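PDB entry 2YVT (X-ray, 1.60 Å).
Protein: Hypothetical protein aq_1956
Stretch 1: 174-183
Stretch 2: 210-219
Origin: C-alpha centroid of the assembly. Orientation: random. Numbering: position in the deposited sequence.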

ATOM      1  N   ARG A 174       1.496 -13.838 -16.665  1.00 29.30           N
ATOM      2  CA  ARG A 174       0.107 -13.713 -16.230  1.00 26.25           C
ATOM      3  C   ARG A 174      -0.320 -12.250 -16.272  1.00 22.81           C
ATOM      4  O   ARG A 174       0.492 -11.371 -16.557  1.00 22.21           O
ATOM      5  N   ARG A 175      -1.594 -11.994 -15.994  1.00 19.44           N
ATOM      6  CA  ARG A 175      -2.095 -10.631 -15.898  1.00 17.64           C
ATOM      7  C   ARG A 175      -1.506  -9.997 -14.637  1.00 17.13           C
ATOM      8  O   ARG A 175      -1.574 -10.574 -13.554  1.00 17.49           O
ATOM      9  N   LEU A 176      -0.917  -8.820 -14.791  1.00 16.22           N
ATOM     10  CA  LEU A 176      -0.137  -8.221 -13.724  1.00 16.13           C
ATOM     11  C   LEU A 176      -0.922  -7.142 -12.991  1.00 15.39           C
ATOM     12  O   LEU A 176      -1.438  -6.209 -13.614  1.00 15.06           O
ATOM     13  N   VAL A 177      -0.999  -7.278 -11.669  1.00 13.91           N
ATOM     14  CA  VAL A 177      -1.571  -6.247 -10.806  1.00 13.90           C
ATOM     15  C   VAL A 177      -0.461  -5.771  -9.881  1.00 13.29           C
ATOM     16  O   VAL A 177       0.144  -6.578  -9.172  1.00 13.96           O
ATOM     17  N   THR A 178      -0.178  -4.470  -9.908  1.00 11.64           N
ATOM     18  CA  THR A 178       0.868  -3.903  -9.043  1.00 11.19           C
ATOM     19  C   THR A 178       0.220  -3.038  -7.975  1.00 11.11           C
ATOM     20  O   THR A 178      -0.772  -2.355  -8.233  1.00 13.95           O
ATOM     21  N   ILE A 179       0.763  -3.102  -6.768  1.00  9.32           N
ATOM     22  CA  ILE A 179       0.245  -2.337  -5.645  1.00  8.29           C
ATOM     23  C   ILE A 179       1.402  -1.569  -5.040  1.00  8.32           C
ATOM     24  O   ILE A 179       2.388  -2.174  -4.615  1.00  9.46           O
ATOM     25  N   PHE A 180       1.282  -0.241  -5.024  1.00  8.28           N
ATOM     26  CA  PHE A 180       2.332   0.637  -4.507  1.00  8.81           C
ATOM     27  C   PHE A 180       1.733   1.583  -3.494  1.00  8.06           C
ATOM     28  O   PHE A 180       0.604   2.036  -3.665  1.00  9.37           O
ATOM     29  N   TYR A 181       2.487   1.905  -2.445  1.00  7.88           N
ATOM     30  CA  TYR A 181       2.089   3.015  -1.594  1.00  7.97           C
ATOM     31  C   TYR A 181       2.119   4.321  -2.402  1.00  7.84           C
ATOM     32  O   TYR A 181       1.201   5.134  -2.335  1.00  8.82           O
ATOM     33  N   THR A 182       3.188   4.506  -3.172  1.00  8.23           N
ATOM     34  CA  THR A 182       3.399   5.744  -3.912  1.00  7.48           C
ATOM     35  C   THR A 182       2.688   5.713  -5.265  1.00  8.15           C
ATOM     36  O   THR A 182       2.882   4.774  -6.042  1.00  8.25           O
ATOM     37  N   PRO A 183       1.856   6.737  -5.545  1.00  8.93           N
ATOM     38  CA  PRO A 183       1.212   6.809  -6.850  1.00  8.37           C
ATOM     39  C   PRO A 183       2.103   7.455  -7.913  1.00  8.90           C
ATOM     40  O   PRO A 183       3.052   8.172  -7.576  1.00  8.74           O
ATOM     41  N   SER A 210       7.983   0.466 -17.459  1.00 17.40           N
ATOM     42  CA  SER A 210       8.857  -0.699 -17.514  1.00 18.93           C
ATOM     43  C   SER A 210       8.108  -2.029 -17.433  1.00 18.86           C
ATOM     44  O   SER A 210       8.371  -2.939 -18.228  1.00 20.99           O
ATOM     45  N   LEU A 211       7.179  -2.132 -16.483  1.00 18.05           N
ATOM     46  CA  LEU A 211       6.478  -3.384 -16.193  1.00 17.43           C
ATOM     47  C   LEU A 211       5.196  -3.579 -16.996  1.00 16.97           C
ATOM     48  O   LEU A 211       4.736  -4.714 -17.172  1.00 18.00           O
ATOM     49  N   ASN A 212       4.608  -2.470 -17.444  1.00 16.97           N
ATOM     50  CA  ASN A 212       3.346  -2.470 -18.192  1.00 17.46           C
ATOM     51  C   ASN A 212       2.243  -3.316 -17.537  1.00 16.12           C
ATOM     52  O   ASN A 212       1.675  -4.217 -18.169  1.00 16.60           O
ATOM     53  N   PRO A 213       1.937  -3.035 -16.256  1.00 14.44           N
ATOM     54  CA  PRO A 213       0.929  -3.845 -15.584  1.00 14.14           C
ATOM     55  C   PRO A 213      -0.470  -3.519 -16.095  1.00 13.30           C
ATOM     56  O   PRO A 213      -0.702  -2.435 -16.634  1.00 13.93           O
ATOM     57  N   GLU A 214      -1.396  -4.455 -15.933  1.00 12.60           N
ATOM     58  CA  GLU A 214      -2.785  -4.199 -16.329  1.00 13.47           C
ATOM     59  C   GLU A 214      -3.430  -3.156 -15.421  1.00 13.57           C
ATOM     60  O   GLU A 214      -4.133  -2.259 -15.885  1.00 15.73           O
ATOM     61  N   VAL A 215      -3.181  -3.295 -14.122  1.00 13.27           N
ATOM     62  CA  VAL A 215      -3.789  -2.440 -13.106  1.00 13.40           C
ATOM     63  C   VAL A 215      -2.725  -2.091 -12.071  1.00 12.59           C
ATOM     64  O   VAL A 215      -1.864  -2.917 -11.734  1.00 13.58           O
ATOM     65  N   ALA A 216      -2.767  -0.855 -11.596  1.00 10.90           N
ATOM     66  CA  ALA A 216      -1.956  -0.451 -10.457  1.00 10.52           C
ATOM     67  C   ALA A 216      -2.866   0.154  -9.394  1.00 10.61           C
ATOM     68  O   ALA A 216      -3.662   1.042  -9.688  1.00 11.64           O
ATOM     69  N   ILE A 217      -2.757  -0.353  -8.170  1.00  8.37           N
ATOM     70  CA  ILE A 217      -3.511   0.181  -7.034  1.00  8.49           C
ATOM     71  C   ILE A 217      -2.516   0.953  -6.173  1.00  9.17           C
ATOM     72  O   ILE A 217      -1.463   0.435  -5.833  1.00  9.46           O
ATOM     73  N   VAL A 218      -2.833   2.206  -5.858  1.00  7.81           N
ATOM     74  CA  VAL A 218      -1.843   3.110  -5.261  1.00  8.29           C
ATOM     75  C   VAL A 218      -2.405   3.882  -4.066  1.00  8.29           C
ATOM     76  O   VAL A 218      -3.623   3.972  -3.903  1.00  9.19           O
ATOM     77  N   GLY A 219      -1.515   4.444  -3.247  1.00  8.43           N
ATOM     78  CA  GLY A 219      -1.913   5.082  -1.988  1.00  9.54           C
ATOM     79  C   GLY A 219      -1.410   6.507  -1.792  1.00  9.50           C
ATOM     80  O   GLY A 219      -1.579   7.365  -2.662  1.00  9.72           O
TER

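Two parallel strands, 175-180 and 215-218, lie side by side with their axes 4.7 Å apart at closest approach, so side chains from paired residues stand abreast on the same face. The backbone ladder fixes that register: Thr 178 N donates to Val 215 O (2.9 Å), Ile 217 N to Thr 178 O (2.8 Å), and Phe 180 N to Ile 217 O (2.9 Å).

One face is purely branched aliphatic. Val 177 and Val 215, both t, meet at 4.5 Å between Val 177 CG2 and Val 215 CB. Ile 217 (m, t) reaches back along the sheet, its CD1 lying 4.4 Å from Val 177 CG1, while Ile 179, also m, t, sets CG1 4.4 Å from Ile 217 CB.

On the other face each pair sets a larger side chain beside a smaller one, Thr 178 by Ala 216 and Phe 180 by Val 218. Ala 216, a mere methyl, leaves a hollow beside Thr 178, whose p rotamer brings OG1 to 3.3 Å from Ala 216 CB and 3.6 Å from Pro 213 CG; the same hydroxyl gives a weak hydrogen bond to Val 215 O (3.4 Å). Farther along, Phe 180 (m) turns its ring edge to Val 218, with CD2 4.2 Å from CG1 of that valine. Val 218, m, also receives Pro 183, CB to Val 218 CG2 at 3.6 Å.

At the entry, Leu 176 (t, p) extends CD2 to Pro 213 CB (3.9 Å) and Leu 211 CB (4.2 Å), two residues whose CA-to-CB bonds point toward the first stretch. Heading off to the opposite side from Leu 176, the partly exposed Arg 175 (m, t, p) curls its end to Glu 214 (t, t) in a two-pronged salt bridge, NE to OE1 at 2.9 Å and NH2 to OE2 at 2.8 Å. At the far end Gly 219 keeps the space clear: a CB there would sit tightly, 3.2 Å from Tyr 181 O.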

ATOM      1  CB  ARG A 174      -0.049 -14.273 -14.812  1.00 28.32           C
ATOM      2  CG  ARG A 174      -0.131 -15.787 -14.753  1.00 30.81           C
ATOM      3  CD  ARG A 174       0.668 -16.339 -13.600  1.00 33.05           C
ATOM      4  NE  ARG A 174      -0.052 -16.267 -12.336  1.00 34.58           N
ATOM      5  CZ  ARG A 174      -0.492 -17.323 -11.656  1.00 34.51           C
ATOM      6  NH1 ARG A 174      -1.131 -17.144 -10.515  1.00 33.99           N
ATOM      7  NH2 ARG A 174      -0.290 -18.556 -12.106  1.00 35.71           N
ATOM      8  CB  ARG A 175      -3.623 -10.614 -15.865  1.00 16.43           C
ATOM      9  CG  ARG A 175      -4.257 -11.202 -17.119  1.00 15.25           C
ATOM     10  CD  ARG A 175      -5.724 -11.474 -16.923  1.00 16.51           C
ATOM     11  NE  ARG A 175      -6.468 -10.237 -16.700  1.00 16.97           N
ATOM     12  CZ  ARG A 175      -7.766 -10.178 -16.422  1.00 17.55           C
ATOM     13  NH1 ARG A 175      -8.482 -11.293 -16.335  1.00 19.55           N
ATOM     14  NH2 ARG A 175      -8.343  -9.000 -16.227  1.00 16.85           N
ATOM     15  CB  LEU A 176       1.156  -7.639 -14.302  1.00 18.12           C
ATOM     16  CG  LEU A 176       2.208  -7.088 -13.352  1.00 19.92           C
ATOM     17  CD1 LEU A 176       2.624  -8.189 -12.401  1.00 20.79           C
ATOM     18  CD2 LEU A 176       3.397  -6.562 -14.146  1.00 18.74           C
ATOM     19  CB  VAL A 177      -2.761  -6.775  -9.974  1.00 13.29           C
ATOM     20  CG1 VAL A 177      -3.265  -5.709  -8.986  1.00 14.67           C
ATOM     21  CG2 VAL A 177      -3.902  -7.239 -10.892  1.00 15.36           C
ATOM     22  CB  THR A 178       1.901  -3.070  -9.831  1.00 11.72           C
ATOM     23  OG1 THR A 178       1.227  -2.032 -10.548  1.00 11.82           O
ATOM     24  CG2 THR A 178       2.673  -3.953 -10.829  1.00 13.01           C
ATOM     25  CB  ILE A 179      -0.397  -3.246  -4.569  1.00  7.99           C
ATOM     26  CG1 ILE A 179      -1.419  -4.203  -5.203  1.00  8.63           C
ATOM     27  CG2 ILE A 179      -1.059  -2.395  -3.473  1.00  9.55           C
ATOM     28  CD1 ILE A 179      -1.932  -5.278  -4.269  1.00  9.66           C
ATOM     29  CB  PHE A 180       2.947   1.497  -5.627  1.00 10.43           C
ATOM     30  CG  PHE A 180       3.491   0.710  -6.783  1.00 10.81           C
ATOM     31  CD1 PHE A 180       4.550  -0.176  -6.612  1.00 12.53           C
ATOM     32  CD2 PHE A 180       2.942   0.869  -8.050  1.00 12.30           C
ATOM     33  CE1 PHE A 180       5.049  -0.909  -7.698  1.00 12.19           C
ATOM     34  CE2 PHE A 180       3.432   0.153  -9.138  1.00 12.61           C
ATOM     35  CZ  PHE A 180       4.489  -0.735  -8.962  1.00 12.44           C
ATOM     36  CB  TYR A 181       2.995   3.111  -0.362  1.00  9.14           C
ATOM     37  CG  TYR A 181       2.772   4.365   0.439  1.00  8.33           C
ATOM     38  CD1 TYR A 181       1.609   4.536   1.191  1.00  8.49           C
ATOM     39  CD2 TYR A 181       3.724   5.390   0.444  1.00  8.62           C
ATOM     40  CE1 TYR A 181       1.399   5.698   1.940  1.00  8.44           C
ATOM     41  CE2 TYR A 181       3.533   6.550   1.194  1.00  7.76           C
ATOM     42  CZ  TYR A 181       2.369   6.700   1.934  1.00  9.54           C
ATOM     43  OH  TYR A 181       2.171   7.844   2.661  1.00 10.71           O
ATOM     44  CB  THR A 182       4.895   5.994  -4.117  1.00  8.22           C
ATOM     45  OG1 THR A 182       5.543   5.994  -2.851  1.00  8.83           O
ATOM     46  CG2 THR A 182       5.138   7.335  -4.795  1.00  7.71           C
ATOM     47  CB  PRO A 183      -0.003   7.709  -6.587  1.00  8.39           C
ATOM     48  CG  PRO A 183       0.465   8.656  -5.518  1.00  9.88           C
ATOM     49  CD  PRO A 183       1.452   7.857  -4.666  1.00  8.08           C
ATOM     50  CB  SER A 210       9.923  -0.618 -16.417  1.00 20.49           C
ATOM     51  OG  SER A 210      10.763  -1.751 -16.462  1.00 22.72           O
ATOM     52  CB  LEU A 211       6.149  -3.476 -14.696  1.00 17.62           C
ATOM     53  CG  LEU A 211       7.325  -3.529 -13.716  1.00 18.84           C
ATOM     54  CD1 LEU A 211       6.806  -3.864 -12.324  1.00 19.07           C
ATOM     55  CD2 LEU A 211       8.385  -4.528 -14.155  1.00 20.78           C
ATOM     56  CB  ASN A 212       3.577  -2.898 -19.647  1.00 19.37           C
ATOM     57  CG  ASN A 212       2.385  -2.611 -20.531  1.00 21.24           C
ATOM     58  OD1 ASN A 212       1.787  -1.533 -20.458  1.00 23.10           O
ATOM     59  ND2 ASN A 212       2.032  -3.572 -21.381  1.00 22.87           N
ATOM     60  CB  PRO A 213       1.055  -3.425 -14.116  1.00 14.53           C
ATOM     61  CG  PRO A 213       1.634  -2.054 -14.153  1.00 13.98           C
ATOM     62  CD  PRO A 213       2.473  -1.966 -15.390  1.00 13.82           C
ATOM     63  CB  GLU A 214      -3.594  -5.484 -16.261  1.00 14.57           C
ATOM     64  CG  GLU A 214      -4.959  -5.376 -16.915  1.00 16.28           C
ATOM     65  CD  GLU A 214      -5.717  -6.679 -16.874  1.00 17.60           C
ATOM     66  OE1 GLU A 214      -5.087  -7.738 -17.050  1.00 16.95           O
ATOM     67  OE2 GLU A 214      -6.940  -6.648 -16.656  1.00 19.14           O
ATOM     68  CB  VAL A 215      -4.977  -3.151 -12.401  1.00 14.05           C
ATOM     69  CG1 VAL A 215      -5.578  -2.285 -11.287  1.00 15.86           C
ATOM     70  CG2 VAL A 215      -6.055  -3.549 -13.411  1.00 16.40           C
ATOM     71  CB  ALA A 216      -0.871   0.541 -10.880  1.00 11.08           C
ATOM     72  CB  ILE A 217      -4.187  -0.949  -6.223  1.00  8.00           C
ATOM     73  CG1 ILE A 217      -5.181  -1.719  -7.111  1.00 10.55           C
ATOM     74  CG2 ILE A 217      -4.868  -0.375  -4.977  1.00  9.95           C
ATOM     75  CD1 ILE A 217      -5.668  -3.038  -6.525  1.00 11.46           C
ATOM     76  CB  VAL A 218      -1.234   4.080  -6.325  1.00  7.85           C
ATOM     77  CG1 VAL A 218      -0.457   3.286  -7.420  1.00  8.97           C
ATOM     78  CG2 VAL A 218      -2.321   4.951  -6.950  1.00  9.13           C
TER